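Local coordinates for cupin 2, conserved barrel domain protein (Novosphingobium aromaticivorans DSM 12444, PDB 3ES1) that is of unknown function but adopts a cupin-like fold and pairs with a second copy of itself through paired strands and sheet faces in the deposited assembly, at the interface of chains A and B. Numbering follows the deposited sequence. Chains: chain A/B, Cupin 2, conserved barrel domain protein.

The three contacts are neighbouring parts of one two-fold symmetric interface, so each recurs with the chains exchanged. The C-alpha centres of contact 1 and contact 2 lie about 11 Å apart, those of contact 1 and contact 3 about 12 Å, and those of contact 2 and contact 3 about 15 Å. A:Trp51, A:Asn60 and B:Ile100 belong to contacts 1 and 2, A:Val17 and B:Val129 to contacts 1 and 3, and B:Tyr102 to contacts 2 and 3. Strand 14-21 of chain A pairs with strand 127-130 of chain B through contacts 3 and 1, so one parallel strand pairing runs through both, consistent with a dimer.

Contact 1: the interface of chains A and B. Residues chain A 17-21, 27-28, 51, 60; chain B 100, 112, 114, 129-133.
Strand 14-21 of chain A runs parallel to strand 127-130 of chain B: B:Val129 N donates a hydrogen bond to A:Val17 O at 2.9 Å, and A:Thr19 N one to B:Val129 O at 3.0 Å. On the tight side B:Val129 CG1, anti to its backbone N (chi1 -175°), sits over the centre of the A:Trp51 indole, 3.6 Å from the five-membered ring centroid, while the B:Ile100 side chain crosses it obliquely, its CD1 nearest NE1. The amide OD1 of A:Asn60 packs 3.3 Å from B:Arg131 CA. A:Thr19 OG1, in the crowded position, is hydrogen-bonded to B:Thr133 OG1 at 2.6 Å and accepts B:Arg131 N; B:Thr133 OG1 gives to B:Gln130 OE1, which would fix the hydroxyl's rotation. B:Thr133 CG2 rests over the A:His21 ring, toward its rim. In B:Arg131, chi1 and an extended chi2 (177°) lay CD against A:Val18 CG1 and A:Trp51 CZ2, and the bend at chi3 (56°) turns the guanidinium so that NH1 reaches an in-plane lone pair of A:Thr19 O at 3.0 Å. The solvent side is bridged by water: water 2 joins A:His21 ND1, A:Asn60 O and B:Arg131 O, water 3 A:His21 N and B:Arg131 NH1, water 1 B:Arg131 NE and A:Asn60 OD1. An alanine at B:Arg131 would probably loosen this edge, losing the bond to A:Thr19 O, the CD packing and the links to waters 1 and 3. The site continues the sheet between chains and, if this pairing is biological, would help hold the dimer.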
loop_
_atom_site.group_PDB
_atom_site.type_symbol
_atom_site.label_atom_id
_atom_site.label_comp_id
_atom_site.label_asym_id
_atom_site.label_seq_id
_atom_site.Cartn_x
_atom_site.Cartn_y
_atom_site.Cartn_z
ATOM N N VAL A 17 -6.413 12.030 0.087
ATOM C CA VAL A 17 -7.723 12.206 0.703
ATOM C C VAL A 17 -7.748 11.444 1.989
ATOM O O VAL A 17 -7.568 10.230 1.998
ATOM C CB VAL A 17 -8.890 11.727 -0.224
ATOM C CG1 VAL A 17 -10.237 11.754 0.547
ATOM C CG2 VAL A 17 -8.954 12.553 -1.554
ATOM N N VAL A 18 -8.020 12.136 3.078
ATOM C CA VAL A 18 -8.027 11.510 4.428
ATOM C C VAL A 18 -9.388 11.578 5.070
ATOM O O VAL A 18 -9.985 12.643 5.156
ATOM C CB VAL A 18 -7.033 12.191 5.380
ATOM C CG1 VAL A 18 -7.012 11.469 6.773
ATOM C CG2 VAL A 18 -5.629 12.265 4.751
ATOM N N THR A 19 -9.862 10.430 5.569
ATOM C CA THR A 19 -11.166 10.350 6.200
ATOM C C THR A 19 -11.043 10.373 7.715
ATOM O O THR A 19 -9.969 10.261 8.258
ATOM C CB THR A 19 -11.955 9.063 5.807
ATOM O OG1 THR A 19 -11.474 7.904 6.525
ATOM C CG2 THR A 19 -11.856 8.780 4.358
ATOM N N GLY A 20 -12.168 10.608 8.358
ATOM C CA GLY A 20 -12.222 10.635 9.824
ATOM C C GLY A 20 -13.656 10.668 10.306
ATOM O O GLY A 20 -14.583 10.564 9.509
ATOM N N HIS A 21 -13.811 10.847 11.614
ATOM C CA HIS A 21 -15.133 10.939 12.261
ATOM C C HIS A 21 -15.306 12.294 12.888
ATOM O O HIS A 21 -14.337 12.887 13.383
ATOM C CB HIS A 21 -15.257 9.873 13.354
ATOM C CG HIS A 21 -15.356 8.484 12.832
ATOM N ND1 HIS A 21 -14.253 7.683 12.656
ATOM C CD2 HIS A 21 -16.422 7.767 12.395
ATOM C CE1 HIS A 21 -14.636 6.527 12.131
ATOM N NE2 HIS A 21 -15.946 6.548 11.970
ATOM N N ALA A 27 -18.860 9.547 9.611
ATOM C CA ALA A 27 -17.718 9.458 8.674
ATOM C C ALA A 27 -17.775 10.622 7.687
ATOM O O ALA A 27 -18.755 10.840 6.971
ATOM C CB ALA A 27 -17.663 8.101 7.961
ATOM N N VAL A 28 -16.706 11.398 7.745
ATOM C CA VAL A 28 -16.539 12.617 6.983
ATOM C C VAL A 28 -15.155 12.681 6.363
ATOM O O VAL A 28 -14.280 11.878 6.696
ATOM C CB VAL A 28 -16.706 13.867 7.897
ATOM C CG1 VAL A 28 -18.004 13.815 8.640
ATOM C CG2 VAL A 28 -15.563 13.986 8.909
ATOM N N TRP A 51 1.504 9.210 4.736
ATOM C CA TRP A 51 0.949 8.896 6.058
ATOM C C TRP A 51 1.900 8.004 6.840
ATOM O O TRP A 51 2.745 7.300 6.263
ATOM C CB TRP A 51 -0.443 8.198 5.928
ATOM C CG TRP A 51 -1.330 8.319 7.160
ATOM C CD1 TRP A 51 -1.486 7.404 8.140
ATOM C CD2 TRP A 51 -2.107 9.458 7.558
ATOM N NE1 TRP A 51 -2.308 7.877 9.124
ATOM C CE2 TRP A 51 -2.719 9.137 8.788
ATOM C CE3 TRP A 51 -2.336 10.722 6.999
ATOM C CZ2 TRP A 51 -3.550 10.042 9.466
ATOM C CZ3 TRP A 51 -3.153 11.582 7.635
ATOM C CH2 TRP A 51 -3.754 11.256 8.868
ATOM N N ASN A 60 -7.350 4.575 15.117
ATOM C CA ASN A 60 -8.212 5.508 14.415
ATOM C C ASN A 60 -8.825 6.538 15.347
ATOM O O ASN A 60 -9.693 7.325 14.935
ATOM C CB ASN A 60 -9.268 4.798 13.565
ATOM C CG ASN A 60 -8.659 4.177 12.363
ATOM O OD1 ASN A 60 -7.796 4.784 11.704
ATOM N ND2 ASN A 60 -9.049 2.972 12.067
ATOM N N ILE B 100 -7.062 0.647 9.464
ATOM C CA ILE B 100 -6.714 1.809 8.641
ATOM C C ILE B 100 -6.281 1.233 7.312
ATOM O O ILE B 100 -5.582 0.242 7.262
ATOM C CB ILE B 100 -5.608 2.725 9.295
ATOM C CG1 ILE B 100 -5.464 4.069 8.561
ATOM C CG2 ILE B 100 -4.207 2.046 9.448
ATOM C CD1 ILE B 100 -4.497 5.077 9.270
ATOM N N LEU B 112 -15.598 8.091 -3.786
ATOM C CA LEU B 112 -15.662 7.624 -2.405
ATOM C C LEU B 112 -16.805 8.310 -1.713
ATOM O O LEU B 112 -16.814 9.536 -1.571
ATOM C CB LEU B 112 -14.363 7.922 -1.683
ATOM C CG LEU B 112 -14.243 7.715 -0.176
ATOM C CD1 LEU B 112 -14.572 6.256 0.215
ATOM C CD2 LEU B 112 -12.887 8.064 0.287
ATOM N N LEU B 114 -18.956 8.482 1.911
ATOM C CA LEU B 114 -18.920 8.250 3.356
ATOM C C LEU B 114 -20.326 8.360 3.924
ATOM O O LEU B 114 -21.263 7.941 3.278
ATOM C CB LEU B 114 -17.968 9.214 4.035
ATOM C CG LEU B 114 -16.532 9.226 3.472
ATOM C CD1 LEU B 114 -15.672 10.172 4.258
ATOM C CD2 LEU B 114 -15.873 7.883 3.505
ATOM N N VAL B 129 -6.487 7.654 2.628
ATOM C CA VAL B 129 -6.213 7.175 4.004
ATOM C C VAL B 129 -7.556 6.989 4.703
ATOM O O VAL B 129 -8.187 7.963 5.127
ATOM C CB VAL B 129 -5.294 8.165 4.761
ATOM C CG1 VAL B 129 -4.894 7.648 6.147
ATOM C CG2 VAL B 129 -4.025 8.469 3.901
ATOM N N GLN B 130 -7.995 5.744 4.795
ATOM C CA GLN B 130 -9.310 5.405 5.305
ATOM C C GLN B 130 -9.189 5.057 6.774
ATOM O O GLN B 130 -8.692 4.056 7.109
ATOM C CB GLN B 130 -9.969 4.264 4.494
ATOM C CG GLN B 130 -11.384 3.898 4.845
ATOM C CD GLN B 130 -12.400 4.536 3.905
ATOM O OE1 GLN B 130 -13.132 5.376 4.282
ATOM N NE2 GLN B 130 -12.374 4.157 2.697
ATOM N N ARG B 131 -9.650 5.944 7.634
ATOM C CA ARG B 131 -9.404 5.860 9.091
ATOM C C ARG B 131 -10.594 5.237 9.859
ATOM O O ARG B 131 -11.105 5.801 10.822
ATOM C CB ARG B 131 -8.971 7.230 9.630
ATOM C CG ARG B 131 -7.599 7.677 9.060
ATOM C CD ARG B 131 -7.186 9.045 9.505
ATOM N NE ARG B 131 -7.177 9.115 10.969
ATOM C CZ ARG B 131 -8.097 9.719 11.695
ATOM N NH1 ARG B 131 -9.131 10.298 11.117
ATOM N NH2 ARG B 131 -8.001 9.704 13.015
ATOM N N GLY B 132 -10.945 4.037 9.413
ATOM C CA GLY B 132 -11.947 3.144 10.075
ATOM C C GLY B 132 -13.363 3.646 9.888
ATOM O O GLY B 132 -14.280 3.411 10.671
ATOM N N THR B 133 -13.519 4.344 8.788
ATOM C CA THR B 133 -14.798 4.960 8.410
ATOM C C THR B 133 -15.735 4.123 7.554
ATOM O O THR B 133 -15.333 3.443 6.586
ATOM C CB THR B 133 -14.511 6.283 7.697
ATOM O OG1 THR B 133 -13.402 6.119 6.821
ATOM C CG2 THR B 133 -14.139 7.406 8.734
HETATM O O HOH W 1 -5.913 6.686 12.314
HETATM O O HOH W 2 -11.318 7.810 12.590
HETATM O O HOH W 3 -11.342 10.700 12.823
#

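Contact 2: the interface of chains A and B. Residues chain A 51-53, 56-60, 79; chain B 100, 102, 152-155.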
loop_
_atom_site.group_PDB
_atom_site.type_symbol
_atom_site.label_atom_id
_atom_site.label_comp_id
_atom_site.label_asym_id
_atom_site.label_seq_id
_atom_site.Cartn_x
_atom_site.Cartn_y
_atom_site.Cartn_z
ATOM N N TRP A 51 1.504 9.210 4.736
ATOM C CA TRP A 51 0.949 8.896 6.058
ATOM C C TRP A 51 1.900 8.004 6.840
ATOM O O TRP A 51 2.745 7.300 6.263
ATOM C CB TRP A 51 -0.443 8.198 5.928
ATOM C CG TRP A 51 -1.330 8.319 7.160
ATOM C CD1 TRP A 51 -1.486 7.404 8.140
ATOM C CD2 TRP A 51 -2.107 9.458 7.558
ATOM N NE1 TRP A 51 -2.308 7.877 9.124
ATOM C CE2 TRP A 51 -2.719 9.137 8.788
ATOM C CE3 TRP A 51 -2.336 10.722 6.999
ATOM C CZ2 TRP A 51 -3.550 10.042 9.466
ATOM C CZ3 TRP A 51 -3.153 11.582 7.635
ATOM C CH2 TRP A 51 -3.754 11.256 8.868
ATOM N N THR A 52 1.695 8.043 8.146
ATOM C CA THR A 52 2.344 7.170 9.128
ATOM C C THR A 52 1.401 6.846 10.256
ATOM O O THR A 52 0.514 7.634 10.583
ATOM C CB THR A 52 3.570 7.824 9.768
ATOM O OG1 THR A 52 3.175 8.948 10.557
ATOM C CG2 THR A 52 4.571 8.253 8.692
ATOM N N THR A 53 1.600 5.696 10.875
ATOM C CA THR A 53 0.938 5.383 12.161
ATOM C C THR A 53 2.032 5.102 13.180
ATOM O O THR A 53 3.067 4.508 12.834
ATOM C CB THR A 53 -0.040 4.178 11.997
ATOM O OG1 THR A 53 0.691 2.985 11.725
ATOM C CG2 THR A 53 -1.007 4.445 10.864
ATOM N N VAL A 56 1.580 -0.288 14.987
ATOM C CA VAL A 56 0.716 -1.282 14.385
ATOM C C VAL A 56 0.423 -2.364 15.456
ATOM O O VAL A 56 1.377 -2.854 16.078
ATOM C CB VAL A 56 1.316 -1.892 13.057
ATOM C CG1 VAL A 56 1.394 -0.830 11.947
ATOM C CG2 VAL A 56 2.677 -2.564 13.262
ATOM N N PRO A 57 -0.872 -2.678 15.723
ATOM C CA PRO A 57 -2.069 -2.056 15.128
ATOM C C PRO A 57 -2.111 -0.547 15.295
ATOM O O PRO A 57 -1.528 0.026 16.217
ATOM C CB PRO A 57 -3.233 -2.723 15.868
ATOM C CG PRO A 57 -2.667 -4.006 16.428
ATOM C CD PRO A 57 -1.234 -3.744 16.698
ATOM N N ALA A 58 -2.832 0.067 14.370
ATOM C CA ALA A 58 -2.937 1.518 14.283
ATOM C C ALA A 58 -4.025 2.002 15.243
ATOM O O ALA A 58 -4.592 1.226 16.020
ATOM C CB ALA A 58 -3.229 1.955 12.865
ATOM N N ASP A 59 -4.297 3.296 15.161
ATOM C CA ASP A 59 -5.245 3.960 16.092
ATOM C C ASP A 59 -6.095 4.949 15.369
ATOM O O ASP A 59 -5.641 6.033 15.008
ATOM C CB ASP A 59 -4.481 4.700 17.194
ATOM C CG ASP A 59 -5.386 5.245 18.289
ATOM O OD1 ASP A 59 -6.612 5.176 18.172
ATOM O OD2 ASP A 59 -4.843 5.814 19.247
ATOM N N ASN A 60 -7.350 4.575 15.117
ATOM C CA ASN A 60 -8.212 5.508 14.415
ATOM C C ASN A 60 -8.825 6.538 15.347
ATOM O O ASN A 60 -9.693 7.325 14.935
ATOM C CB ASN A 60 -9.268 4.798 13.565
ATOM C CG ASN A 60 -8.659 4.177 12.363
ATOM O OD1 ASN A 60 -7.796 4.784 11.704
ATOM N ND2 ASN A 60 -9.049 2.972 12.067
ATOM N N SER A 79 3.611 2.054 10.865
ATOM C CA SER A 79 3.541 1.994 9.402
ATOM C C SER A 79 3.815 3.314 8.761
ATOM O O SER A 79 3.678 4.382 9.358
ATOM C CB SER A 79 2.194 1.433 8.889
ATOM O OG SER A 79 1.110 2.350 8.982
ATOM N N ILE B 100 -7.062 0.647 9.464
ATOM C CA ILE B 100 -6.714 1.809 8.641
ATOM C C ILE B 100 -6.281 1.233 7.312
ATOM O O ILE B 100 -5.582 0.242 7.262
ATOM C CB ILE B 100 -5.608 2.725 9.295
ATOM C CG1 ILE B 100 -5.464 4.069 8.561
ATOM C CG2 ILE B 100 -4.207 2.046 9.448
ATOM C CD1 ILE B 100 -4.497 5.077 9.270
ATOM N N TYR B 102 -4.799 2.090 3.304
ATOM C CA TYR B 102 -4.200 2.951 2.308
ATOM C C TYR B 102 -4.689 2.454 0.948
ATOM O O TYR B 102 -4.440 1.319 0.555
ATOM C CB TYR B 102 -2.665 2.925 2.364
ATOM C CG TYR B 102 -2.090 3.231 3.695
ATOM C CD1 TYR B 102 -2.607 4.287 4.486
ATOM C CD2 TYR B 102 -1.014 2.479 4.216
ATOM C CE1 TYR B 102 -2.055 4.577 5.745
ATOM C CE2 TYR B 102 -0.468 2.777 5.488
ATOM C CZ TYR B 102 -0.976 3.852 6.232
ATOM O OH TYR B 102 -0.432 4.134 7.482
ATOM N N ILE B 152 -4.717 -2.391 7.412
ATOM C CA ILE B 152 -3.918 -2.651 8.603
ATOM C C ILE B 152 -4.808 -2.582 9.840
ATOM O O ILE B 152 -5.529 -1.612 10.056
ATOM C CB ILE B 152 -2.752 -1.623 8.733
ATOM C CG1 ILE B 152 -1.773 -1.707 7.555
ATOM C CG2 ILE B 152 -1.968 -1.833 10.052
ATOM C CD1 ILE B 152 -0.873 -0.475 7.409
ATOM N N GLU B 153 -4.815 -3.698 10.580
ATOM C CA GLU B 153 -5.505 -3.840 11.855
ATOM C C GLU B 153 -5.486 -2.567 12.708
ATOM O O GLU B 153 -4.451 -1.917 12.853
ATOM C CB GLU B 153 -4.869 -5.029 12.622
ATOM C CG GLU B 153 -5.500 -5.287 13.961
ATOM C CD GLU B 153 -4.826 -6.402 14.756
ATOM O OE1 GLU B 153 -3.974 -7.155 14.197
ATOM O OE2 GLU B 153 -5.145 -6.492 15.962
ATOM N N ALA B 154 -6.666 -2.185 13.200
ATOM C CA ALA B 154 -6.802 -1.188 14.275
ATOM C C ALA B 154 -8.029 -1.544 15.102
ATOM O O ALA B 154 -8.972 -2.182 14.607
ATOM C CB ALA B 154 -6.896 0.266 13.742
ATOM N N PRO B 155 -8.009 -1.180 16.380
ATOM C CA PRO B 155 -9.225 -1.354 17.164
ATOM C C PRO B 155 -10.425 -0.598 16.580
ATOM O O PRO B 155 -10.303 0.360 15.785
ATOM C CB PRO B 155 -8.849 -0.798 18.544
ATOM C CG PRO B 155 -7.384 -0.647 18.543
ATOM C CD PRO B 155 -6.915 -0.575 17.138
HETATM O O HOH W 4 -8.517 2.437 16.237
HETATM O O HOH W 5 -11.050 1.407 13.629
#
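B:Tyr102 and A:Trp51 cross at about a right angle, the tyrosine presenting its CE1 to the indole CD1 at 3.7 Å. With CG anti to the carbonyl carbon (chi1 -54°), the phenol reaches past the indole, and its OH meets A:Ser79 OG at 2.8 Å in a hydrogen bond whose direction the geometry does not decide. A:Ser79 OG is also bonded to A:Thr53 OG1 at 2.8 Å, so the serine is held between a neighbour in its own chain and the partner's phenol. Both A:Ser79 OG and A:Thr53 OG1 occupy the crowded position between N and carbonyl carbon, and A:Thr53 CG2, beside the backbone N, approaches B:Ile100 CD1 tip to tip. B:Ile152 supplies two branches: its CD1 lies 3.9 Å from A:Ser79 CB, and its CG2 meets A:Val56 CG1. Beyond them, A:Pro57, which follows a cis peptide bond, lies alongside the extended B:Glu153 and points the same way, A:Pro57 CG against the carboxylate carbon CD of B:Glu153 at 3.6 Å. The next residue gives A:Ala58 N to B:Glu153 O at 3.0 Å, in the carbonyl plane and 163° at the hydrogen, while A:Ala58 CB packs on B:Ile100 CG2. Water 4 links A:Asn60 N, and water 5 its ND2, to B:Pro155 O. The site thus brings the ends of strands 45-53 and 79-86, with loop residues 56-60 of chain A, against strands 99-107 and 145-153 and the following loop of chain B.

Contact 3: the interface of chains A and B. Residues chain A 14-17, 50, 81, 83, 148; chain B 102, 104, 125-129.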
loop_
_atom_site.group_PDB
_atom_site.type_symbol
_atom_site.label_atom_id
_atom_site.label_comp_id
_atom_site.label_asym_id
_atom_site.label_seq_id
_atom_site.Cartn_x
_atom_site.Cartn_y
_atom_site.Cartn_z
ATOM N N VAL A 14 0.622 14.480 -6.235
ATOM C CA VAL A 14 -0.200 13.405 -5.677
ATOM C C VAL A 14 -1.366 13.941 -4.820
ATOM O O VAL A 14 -1.174 14.688 -3.897
ATOM C CB VAL A 14 0.696 12.484 -4.814
ATOM C CG1 VAL A 14 -0.132 11.342 -4.146
ATOM C CG2 VAL A 14 1.909 11.954 -5.636
ATOM N N GLN A 15 -2.575 13.541 -5.180
ATOM C CA GLN A 15 -3.781 13.791 -4.375
ATOM C C GLN A 15 -3.838 12.830 -3.210
ATOM O O GLN A 15 -3.719 11.607 -3.382
ATOM C CB GLN A 15 -5.052 13.614 -5.255
ATOM C CG GLN A 15 -6.397 13.804 -4.533
ATOM C CD GLN A 15 -7.555 13.365 -5.385
ATOM O OE1 GLN A 15 -7.376 12.590 -6.359
ATOM N NE2 GLN A 15 -8.762 13.807 -5.016
ATOM N N ARG A 16 -4.053 13.404 -2.030
ATOM C CA ARG A 16 -4.259 12.678 -0.781
ATOM C C ARG A 16 -5.624 13.047 -0.187
ATOM O O ARG A 16 -5.945 14.227 -0.012
ATOM C CB ARG A 16 -3.141 12.993 0.224
ATOM C CG ARG A 16 -3.271 12.234 1.584
ATOM C CD ARG A 16 -2.163 12.631 2.555
ATOM N NE ARG A 16 -2.455 13.881 3.217
ATOM C CZ ARG A 16 -2.003 14.243 4.405
ATOM N NH1 ARG A 16 -1.208 13.448 5.099
ATOM N NH2 ARG A 16 -2.373 15.405 4.895
ATOM N N VAL A 17 -6.413 12.030 0.087
ATOM C CA VAL A 17 -7.723 12.206 0.703
ATOM C C VAL A 17 -7.748 11.444 1.989
ATOM O O VAL A 17 -7.568 10.230 1.998
ATOM C CB VAL A 17 -8.890 11.727 -0.224
ATOM C CG1 VAL A 17 -10.237 11.754 0.547
ATOM C CG2 VAL A 17 -8.954 12.553 -1.554
ATOM N N VAL A 50 3.227 10.269 2.725
ATOM C CA VAL A 50 1.784 10.386 2.635
ATOM C C VAL A 50 1.102 10.232 3.997
ATOM O O VAL A 50 0.260 11.030 4.344
ATOM C CB VAL A 50 1.229 9.418 1.563
ATOM C CG1 VAL A 50 -0.272 9.372 1.617
ATOM C CG2 VAL A 50 1.717 9.942 0.154
ATOM N N ILE A 81 3.425 5.106 4.655
ATOM C CA ILE A 81 3.188 5.087 3.197
ATOM C C ILE A 81 3.819 6.332 2.607
ATOM O O ILE A 81 3.555 7.440 3.036
ATOM C CB ILE A 81 1.670 4.920 2.779
ATOM C CG1 ILE A 81 1.491 4.914 1.233
ATOM C CG2 ILE A 81 0.783 5.985 3.424
ATOM C CD1 ILE A 81 0.120 4.411 0.755
ATOM N N VAL A 83 5.480 7.923 -1.400
ATOM C CA VAL A 83 5.674 7.830 -2.827
ATOM C C VAL A 83 7.126 8.219 -3.188
ATOM O O VAL A 83 7.639 9.278 -2.782
ATOM C CB VAL A 83 4.645 8.712 -3.593
ATOM C CG1 VAL A 83 4.928 8.679 -5.095
ATOM C CG2 VAL A 83 3.205 8.332 -3.270
ATOM N N ALA A 148 4.694 3.468 -5.064
ATOM C CA ALA A 148 4.073 3.669 -3.737
ATOM C C ALA A 148 4.556 2.555 -2.835
ATOM O O ALA A 148 4.407 1.346 -3.160
ATOM C CB ALA A 148 2.512 3.617 -3.845
ATOM N N TYR B 102 -4.799 2.090 3.304
ATOM C CA TYR B 102 -4.200 2.951 2.308
ATOM C C TYR B 102 -4.689 2.454 0.948
ATOM O O TYR B 102 -4.440 1.319 0.555
ATOM C CB TYR B 102 -2.665 2.925 2.364
ATOM C CG TYR B 102 -2.090 3.231 3.695
ATOM C CD1 TYR B 102 -2.607 4.287 4.486
ATOM C CD2 TYR B 102 -1.014 2.479 4.216
ATOM C CE1 TYR B 102 -2.055 4.577 5.745
ATOM C CE2 TYR B 102 -0.468 2.777 5.488
ATOM C CZ TYR B 102 -0.976 3.852 6.232
ATOM O OH TYR B 102 -0.432 4.134 7.482
ATOM N N ILE B 104 -4.684 3.135 -3.208
ATOM C CA ILE B 104 -3.986 3.827 -4.301
ATOM C C ILE B 104 -4.668 3.572 -5.613
ATOM O O ILE B 104 -4.809 2.414 -6.064
ATOM C CB ILE B 104 -2.450 3.464 -4.377
ATOM C CG1 ILE B 104 -1.775 3.643 -2.986
ATOM C CG2 ILE B 104 -1.718 4.386 -5.349
ATOM C CD1 ILE B 104 -1.710 2.362 -2.154
ATOM N N GLY B 125 -3.839 7.948 -9.625
ATOM C CA GLY B 125 -2.636 8.293 -8.888
ATOM C C GLY B 125 -2.864 8.813 -7.494
ATOM O O GLY B 125 -1.919 9.025 -6.735
ATOM N N GLY B 126 -4.139 9.009 -7.159
ATOM C CA GLY B 126 -4.556 9.480 -5.849
ATOM C C GLY B 126 -4.488 8.417 -4.753
ATOM O O GLY B 126 -4.611 7.196 -5.014
ATOM N N ILE B 127 -4.318 8.898 -3.529
ATOM C CA ILE B 127 -4.256 8.031 -2.340
ATOM C C ILE B 127 -5.291 8.389 -1.287
ATOM O O ILE B 127 -5.454 9.553 -0.899
ATOM C CB ILE B 127 -2.839 8.051 -1.708
ATOM C CG1 ILE B 127 -1.799 7.526 -2.735
ATOM C CG2 ILE B 127 -2.815 7.232 -0.419
ATOM C CD1 ILE B 127 -0.284 7.695 -2.326
ATOM N N ILE B 128 -5.962 7.339 -0.807
ATOM C CA ILE B 128 -6.933 7.449 0.266
ATOM C C ILE B 128 -6.355 6.868 1.565
ATOM O O ILE B 128 -5.791 5.776 1.579
ATOM C CB ILE B 128 -8.263 6.725 -0.021
ATOM C CG1 ILE B 128 -8.830 7.128 -1.414
ATOM C CG2 ILE B 128 -9.236 7.005 1.091
ATOM C CD1 ILE B 128 -8.424 6.112 -2.472
ATOM N N VAL B 129 -6.487 7.654 2.628
ATOM C CA VAL B 129 -6.213 7.175 4.004
ATOM C C VAL B 129 -7.556 6.989 4.703
ATOM O O VAL B 129 -8.187 7.963 5.127
ATOM C CB VAL B 129 -5.294 8.165 4.761
ATOM C CG1 VAL B 129 -4.894 7.648 6.147
ATOM C CG2 VAL B 129 -4.025 8.469 3.901
#
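Parallel strand pairing between chains defines this contact: strand 14-21 of chain A lies beside strand 127-130 of chain B, with bridges at A:Arg16 with B:Ile127 and at A:Val17 with B:Ile128. B:Ile127 uses both its backbone groups, N giving to A:Gln15 O at 2.8 Å and O accepting A:Val17 N at 2.8 Å, each nearly along the C=O axis (161° and 167°). Its side chain has CG1 anti to the carbonyl carbon (chi1 -61°) and enters an aliphatic patch of chain A. There CD1 slides past A:Val83 CG2 at 3.7 Å, CG2 meets A:Val50 CG1 tip to tip at 3.9 Å, and A:Val14 CG1 crosses obliquely. With 107 Å² hidden by chain A, B:Ile127 loses more surface to the partner than any other residue of this contact. A:Ile81 reaches tip to tip toward B:Tyr102: CG2 stands over the centre of the phenol ring, 3.7 Å from its centroid, and A:Ile81 CD1 lies 3.5 Å from B:Tyr102 CB. A:Arg16 NH1 donates a hydrogen bond to A:Val50 O at 2.9 Å in the guanidinium plane, tying strand 14-21 to strand 45-53 of its own chain. The site lies where strand 14-21 pairs with strand 127-130 in parallel, while residues of strands 45-53 and 79-86 face B:Ile127 and B:Tyr102.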